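Local coordinates for protein glucoamylase (PDB 1LF6) that hydrolyses terminal alpha-1,4-linked glucose units one after another from the non-reducing ends of starch-like chains, releasing beta-D-glucose, at residues Ile323-Gly328 with Ile634-Trp639; Arg597-Leu602 with Ser650-Ala655. All coordinates share one frame; numbering follows the deposited sequence.

Contact 1: Ile323-Gly328 with Ile634-Trp639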
loop_
_atom_site.group_PDB
_atom_site.type_symbol
_atom_site.label_atom_id
_atom_site.label_comp_id
_atom_site.label_asym_id
_atom_site.label_seq_id
_atom_site.Cartn_x
_atom_site.Cartn_y
_atom_site.Cartn_z
ATOM N N ILE A 323 -3.983 4.351 -4.547
ATOM C CA ILE A 323 -3.861 5.770 -4.838
ATOM C C ILE A 323 -4.875 6.482 -3.948
ATOM O O ILE A 323 -6.001 6.746 -4.368
ATOM C CB ILE A 323 -4.178 6.047 -6.316
ATOM C CG1 ILE A 323 -3.213 5.250 -7.195
ATOM C CG2 ILE A 323 -4.088 7.540 -6.602
ATOM C CD1 ILE A 323 -3.550 5.276 -8.660
ATOM N N PRO A 324 -4.483 6.800 -2.704
ATOM C CA PRO A 324 -5.358 7.477 -1.740
ATOM C C PRO A 324 -6.258 8.561 -2.315
ATOM O O PRO A 324 -5.822 9.404 -3.100
ATOM C CB PRO A 324 -4.381 8.010 -0.686
ATOM C CG PRO A 324 -3.073 8.079 -1.413
ATOM C CD PRO A 324 -3.093 6.819 -2.231
ATOM N N TRP A 325 -7.526 8.514 -1.917
ATOM C CA TRP A 325 -8.515 9.479 -2.371
ATOM C C TRP A 325 -8.470 9.596 -3.891
ATOM O O TRP A 325 -8.697 10.671 -4.453
ATOM C CB TRP A 325 -8.245 10.833 -1.709
ATOM C CG TRP A 325 -8.231 10.736 -0.210
ATOM C CD1 TRP A 325 -9.300 10.488 0.605
ATOM C CD2 TRP A 325 -7.085 10.824 0.651
ATOM N NE1 TRP A 325 -8.892 10.413 1.914
ATOM C CE2 TRP A 325 -7.538 10.615 1.974
ATOM C CE3 TRP A 325 -5.719 11.058 0.432
ATOM C CZ2 TRP A 325 -6.675 10.633 3.076
ATOM C CZ3 TRP A 325 -4.857 11.074 1.531
ATOM C CH2 TRP A 325 -5.341 10.863 2.836
ATOM N N GLY A 326 -8.180 8.471 -4.544
ATOM C CA GLY A 326 -8.100 8.431 -5.993
ATOM C C GLY A 326 -9.344 8.971 -6.668
ATOM O O GLY A 326 -9.269 9.539 -7.759
ATOM N N ASP A 327 -10.490 8.788 -6.019
ATOM C CA ASP A 327 -11.763 9.264 -6.550
ATOM C C ASP A 327 -11.675 10.760 -6.843
ATOM O O ASP A 327 -12.279 11.255 -7.797
ATOM C CB ASP A 327 -12.882 9.004 -5.538
ATOM C CG ASP A 327 -14.234 9.488 -6.024
ATOM O OD1 ASP A 327 -15.156 9.609 -5.190
ATOM O OD2 ASP A 327 -14.379 9.742 -7.241
ATOM N N GLY A 328 -10.918 11.474 -6.014
ATOM C CA GLY A 328 -10.761 12.905 -6.194
ATOM C C GLY A 328 -9.458 13.291 -6.872
ATOM O O GLY A 328 -9.189 14.476 -7.076
ATOM N N ILE A 634 -5.635 -3.620 6.110
ATOM C CA ILE A 634 -5.593 -2.530 7.075
ATOM C C ILE A 634 -5.259 -1.231 6.350
ATOM O O ILE A 634 -4.279 -1.147 5.604
ATOM C CB ILE A 634 -4.519 -2.779 8.167
ATOM C CG1 ILE A 634 -4.771 -4.129 8.856
ATOM C CG2 ILE A 634 -4.544 -1.649 9.194
ATOM C CD1 ILE A 634 -3.690 -4.521 9.865
ATOM N N SER A 635 -6.084 -0.219 6.576
ATOM C CA SER A 635 -5.870 1.074 5.949
ATOM C C SER A 635 -4.940 1.926 6.797
ATOM O O SER A 635 -4.639 1.596 7.941
ATOM C CB SER A 635 -7.204 1.810 5.770
ATOM O OG SER A 635 -7.737 2.203 7.025
ATOM N N GLU A 636 -4.484 3.024 6.214
ATOM C CA GLU A 636 -3.617 3.960 6.900
ATOM C C GLU A 636 -4.409 4.657 8.009
ATOM O O GLU A 636 -3.892 4.888 9.105
ATOM C CB GLU A 636 -3.109 4.993 5.896
ATOM C CG GLU A 636 -2.345 6.157 6.496
ATOM C CD GLU A 636 -1.990 7.190 5.450
ATOM O OE1 GLU A 636 -0.951 7.021 4.780
ATOM O OE2 GLU A 636 -2.768 8.157 5.289
ATOM N N GLN A 637 -5.671 4.970 7.722
ATOM C CA GLN A 637 -6.525 5.670 8.678
ATOM C C GLN A 637 -7.948 5.127 8.779
ATOM O O GLN A 637 -8.479 4.583 7.811
ATOM C CB GLN A 637 -6.614 7.152 8.291
ATOM C CG GLN A 637 -5.281 7.868 8.199
ATOM C CD GLN A 637 -5.435 9.313 7.771
ATOM O OE1 GLN A 637 -6.265 10.046 8.310
ATOM N NE2 GLN A 637 -4.632 9.730 6.803
ATOM N N VAL A 638 -8.558 5.302 9.954
ATOM C CA VAL A 638 -9.937 4.886 10.213
ATOM C C VAL A 638 -10.686 6.027 10.912
ATOM O O VAL A 638 -10.072 6.872 11.572
ATOM C CB VAL A 638 -10.016 3.624 11.125
ATOM C CG1 VAL A 638 -9.334 2.440 10.444
ATOM C CG2 VAL A 638 -9.387 3.916 12.479
ATOM N N TRP A 639 -12.011 6.046 10.766
ATOM C CA TRP A 639 -12.851 7.080 11.378
ATOM C C TRP A 639 -12.965 6.917 12.889
ATOM O O TRP A 639 -12.932 5.798 13.407
ATOM C CB TRP A 639 -14.259 7.048 10.774
ATOM C CG TRP A 639 -14.315 7.391 9.324
ATOM C CD1 TRP A 639 -14.377 6.522 8.274
ATOM C CD2 TRP A 639 -14.356 8.705 8.762
ATOM N NE1 TRP A 639 -14.463 7.215 7.091
ATOM C CE2 TRP A 639 -14.453 8.558 7.362
ATOM C CE3 TRP A 639 -14.321 9.995 9.306
ATOM C CZ2 TRP A 639 -14.517 9.652 6.497
ATOM C CZ3 TRP A 639 -14.385 11.086 8.439
ATOM C CH2 TRP A 639 -14.481 10.902 7.051
#
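Trp325 and Gln637 meet where the far end of the indole, CH2, comes to 4.2 Å from the amide nitrogen NE2. The amide nitrogen sits at the rim of the six-membered ring, near its plane, and ring and amide are turned 76° apart, so neither flat group lies over the other. Glu636 OE2 lies farther off, 4.5 Å from Trp325 CH2 and oblique to the ring.

The indole reaches across from the third position of a type II turn, Ile323 to Gly326, with CG anti to the carbonyl carbon (chi1 -56°). Gln637 uses the same first torsion and then runs extended to its amide, which is gripped on several sides. NE2 gives a nearly straight bond to Glu636 OE2, 2.9 Å and 167° at the hydrogen; the acceptor lies in the amide plane, while the carboxylate is met on its anti side. NE2 also bonds to the carbonyl of Tyr581, and OE1 takes the backbone N-H of Arg597, which fixes the amide's rotation. Within the same loop, Ser635 OG donates to Gln637 O at 2.6 Å, approaching from above the carbonyl plane.

The other polar ends have partners elsewhere in the fold: Trp325 NE1 bonds to Glu583 OE1, and Glu636 OE1 to Tyr337 OH. Trp325 probably binds substrate, as in a close relative. Both NE2 bonds go to oxygens, which leaves its loose approach to the indole edge as packing alone. Gln637 and Glu636 thus form a hydrogen-bonded pair near the far end of the indole, consistent with a second shell, while Glu583 holds the ring nitrogen.

Contact 2: Arg597-Leu602 with Ser650-Ala655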
loop_
_atom_site.group_PDB
_atom_site.type_symbol
_atom_site.label_atom_id
_atom_site.label_comp_id
_atom_site.label_asym_id
_atom_site.label_seq_id
_atom_site.Cartn_x
_atom_site.Cartn_y
_atom_site.Cartn_z
ATOM N N ARG A 597 -7.054 11.567 10.610
ATOM C CA ARG A 597 -7.852 10.639 11.393
ATOM C C ARG A 597 -6.992 9.668 12.199
ATOM O O ARG A 597 -5.794 9.894 12.378
ATOM C CB ARG A 597 -8.828 9.907 10.466
ATOM C CG ARG A 597 -9.682 10.866 9.621
ATOM C CD ARG A 597 -10.670 11.701 10.465
ATOM N NE ARG A 597 -11.351 12.735 9.681
ATOM C CZ ARG A 597 -12.415 13.424 10.095
ATOM N NH1 ARG A 597 -12.938 13.195 11.289
ATOM N NH2 ARG A 597 -12.953 14.354 9.316
ATOM N N LEU A 598 -7.608 8.602 12.696
ATOM C CA LEU A 598 -6.921 7.604 13.515
ATOM C C LEU A 598 -6.099 6.612 12.702
ATOM O O LEU A 598 -6.541 6.133 11.665
ATOM C CB LEU A 598 -7.945 6.849 14.366
ATOM C CG LEU A 598 -8.402 7.451 15.704
ATOM C CD1 LEU A 598 -8.257 8.956 15.721
ATOM C CD2 LEU A 598 -9.846 7.034 15.957
ATOM N N TRP A 599 -4.906 6.295 13.195
ATOM C CA TRP A 599 -4.021 5.370 12.505
ATOM C C TRP A 599 -3.883 4.029 13.210
ATOM O O TRP A 599 -3.290 3.941 14.287
ATOM C CB TRP A 599 -2.627 5.987 12.346
ATOM C CG TRP A 599 -2.556 7.120 11.356
ATOM C CD1 TRP A 599 -3.372 8.215 11.296
ATOM C CD2 TRP A 599 -1.590 7.282 10.313
ATOM N NE1 TRP A 599 -2.972 9.049 10.282
ATOM C CE2 TRP A 599 -1.880 8.501 9.661
ATOM C CE3 TRP A 599 -0.507 6.515 9.866
ATOM C CZ2 TRP A 599 -1.124 8.974 8.580
ATOM C CZ3 TRP A 599 0.248 6.984 8.792
ATOM C CH2 TRP A 599 -0.068 8.207 8.161
ATOM N N PRO A 600 -4.437 2.960 12.623
ATOM C CA PRO A 600 -4.279 1.678 13.314
ATOM C C PRO A 600 -2.789 1.388 13.528
ATOM O O PRO A 600 -2.411 0.645 14.432
ATOM C CB PRO A 600 -4.972 0.675 12.377
ATOM C CG PRO A 600 -5.230 1.443 11.096
ATOM C CD PRO A 600 -5.420 2.861 11.533
ATOM N N LEU A 601 -1.946 1.989 12.692
ATOM C CA LEU A 601 -0.497 1.824 12.822
ATOM C C LEU A 601 -0.083 2.229 14.237
ATOM O O LEU A 601 0.714 1.551 14.873
ATOM C CB LEU A 601 0.239 2.714 11.810
ATOM C CG LEU A 601 1.747 2.932 12.010
ATOM C CD1 LEU A 601 2.496 1.609 11.913
ATOM C CD2 LEU A 601 2.260 3.911 10.960
ATOM N N LEU A 602 -0.633 3.340 14.721
ATOM C CA LEU A 602 -0.303 3.829 16.049
ATOM C C LEU A 602 -0.903 2.968 17.157
ATOM O O LEU A 602 -0.441 3.004 18.298
ATOM C CB LEU A 602 -0.731 5.291 16.191
ATOM C CG LEU A 602 0.017 6.169 15.180
ATOM C CD1 LEU A 602 -0.397 7.628 15.339
ATOM C CD2 LEU A 602 1.526 5.994 15.384
ATOM N N SER A 650 -4.596 2.083 1.393
ATOM C CA SER A 650 -4.813 0.729 1.895
ATOM C C SER A 650 -4.542 -0.228 0.736
ATOM O O SER A 650 -4.935 0.024 -0.400
ATOM C CB SER A 650 -6.240 0.538 2.396
ATOM O OG SER A 650 -7.100 0.229 1.321
ATOM N N PRO A 651 -3.828 -1.325 1.005
ATOM C CA PRO A 651 -3.258 -1.655 2.319
ATOM C C PRO A 651 -2.039 -0.801 2.659
ATOM O O PRO A 651 -1.218 -0.522 1.783
ATOM C CB PRO A 651 -2.895 -3.140 2.172
ATOM C CG PRO A 651 -2.603 -3.280 0.702
ATOM C CD PRO A 651 -3.708 -2.455 0.070
ATOM N N LEU A 652 -1.924 -0.365 3.915
ATOM C CA LEU A 652 -0.748 0.405 4.328
ATOM C C LEU A 652 0.232 -0.666 4.784
ATOM O O LEU A 652 0.082 -1.246 5.862
ATOM C CB LEU A 652 -1.061 1.365 5.488
ATOM C CG LEU A 652 0.109 2.265 5.912
ATOM C CD1 LEU A 652 0.465 3.214 4.772
ATOM C CD2 LEU A 652 -0.248 3.068 7.147
ATOM N N ASN A 653 1.225 -0.938 3.947
ATOM C CA ASN A 653 2.203 -1.979 4.229
ATOM C C ASN A 653 2.885 -1.883 5.586
ATOM O O ASN A 653 3.105 -2.899 6.244
ATOM C CB ASN A 653 3.232 -2.034 3.097
ATOM C CG ASN A 653 2.606 -2.468 1.775
ATOM O OD1 ASN A 653 1.575 -3.151 1.763
ATOM N ND2 ASN A 653 3.225 -2.091 0.665
ATOM N N TRP A 654 3.207 -0.669 6.008
ATOM C CA TRP A 654 3.839 -0.456 7.301
ATOM C C TRP A 654 2.910 -0.924 8.433
ATOM O O TRP A 654 3.369 -1.510 9.428
ATOM C CB TRP A 654 4.185 1.032 7.438
ATOM C CG TRP A 654 4.877 1.437 8.701
ATOM C CD1 TRP A 654 5.292 0.629 9.723
ATOM C CD2 TRP A 654 5.194 2.775 9.094
ATOM N NE1 TRP A 654 5.845 1.385 10.733
ATOM C CE2 TRP A 654 5.796 2.706 10.370
ATOM C CE3 TRP A 654 5.026 4.029 8.490
ATOM C CZ2 TRP A 654 6.229 3.847 11.053
ATOM C CZ3 TRP A 654 5.454 5.159 9.166
ATOM C CH2 TRP A 654 6.050 5.061 10.436
ATOM N N ALA A 655 1.610 -0.687 8.281
ATOM C CA ALA A 655 0.649 -1.097 9.301
ATOM C C ALA A 655 0.540 -2.626 9.379
ATOM O O ALA A 655 0.396 -3.196 10.459
ATOM C CB ALA A 655 -0.714 -0.489 9.009
#
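Leu601 lays both of its methyl groups on one face of the Trp654 indole, and these two residues have the most surface buried here. CD2 sits over the six-membered ring, 3.6 Å from its centroid and 8° off the ring normal, a nearly axial CH-pi contact. CD1 covers the five-membered ring instead, 3.6 Å from Trp654 NE1, so the isopropyl fork spans the bicycle. Both residues hold CG anti to the backbone N, at chi1 166° for Leu601 and -179° for Trp654, and these torsions bring the fork and the indole together between the two helix starts.

Ala655 fills in beside them. Its CB is 4.4 Å from Leu601 CB, and the backbones approach closely here, with the CA atoms of Leu601 and Ala655 4.7 Å apart. A further apolar touch comes from Leu652, whose CD2 lies 4.3 Å from Trp599 CZ3. Trp599 and Leu652 each occupy the N-cap position of their helix.

The indole of Trp654 also stacks with the ring of His347, and Arg343, Asp344 and Arg436 touch it too. With the indole cut back to an alanine, the Leu601 methyls lose the face they rest on, which would probably open a gap between the helix starts and leave His347 without its stacking partner.

All of this is buried where the first turns of helices 600-612 and 653-668 come together, within the family 15 catalytic (alpha/alpha) barrel. Trp654 is about 8 Å, side chain to side chain, from Glu438, the probable proton donor, which places this packing beside the probable active site.

Contacts 1 and 2 have centres about 10 Å apart, and each lies about 10 Å from the centre of the chain. Their segments alternate in sequence: 323-328, 597-602, 634-639, then 650-655. Contact 1 joins two loops, whereas contact 2 joins the starts of helices 600-612 and 653-668; the loop carrying 634-639 leads toward the second of these. The two contacts touch directly, through a probable hydrogen bond from Val638 N to Leu598 O and by Ser635 O against Pro600 CG. Segment 634-639 thus lies between the loop of the probable substrate-binding Trp325 and segment 597-602, bringing together parts of the catalytic barrel far apart in sequence, near its probable active-site residues.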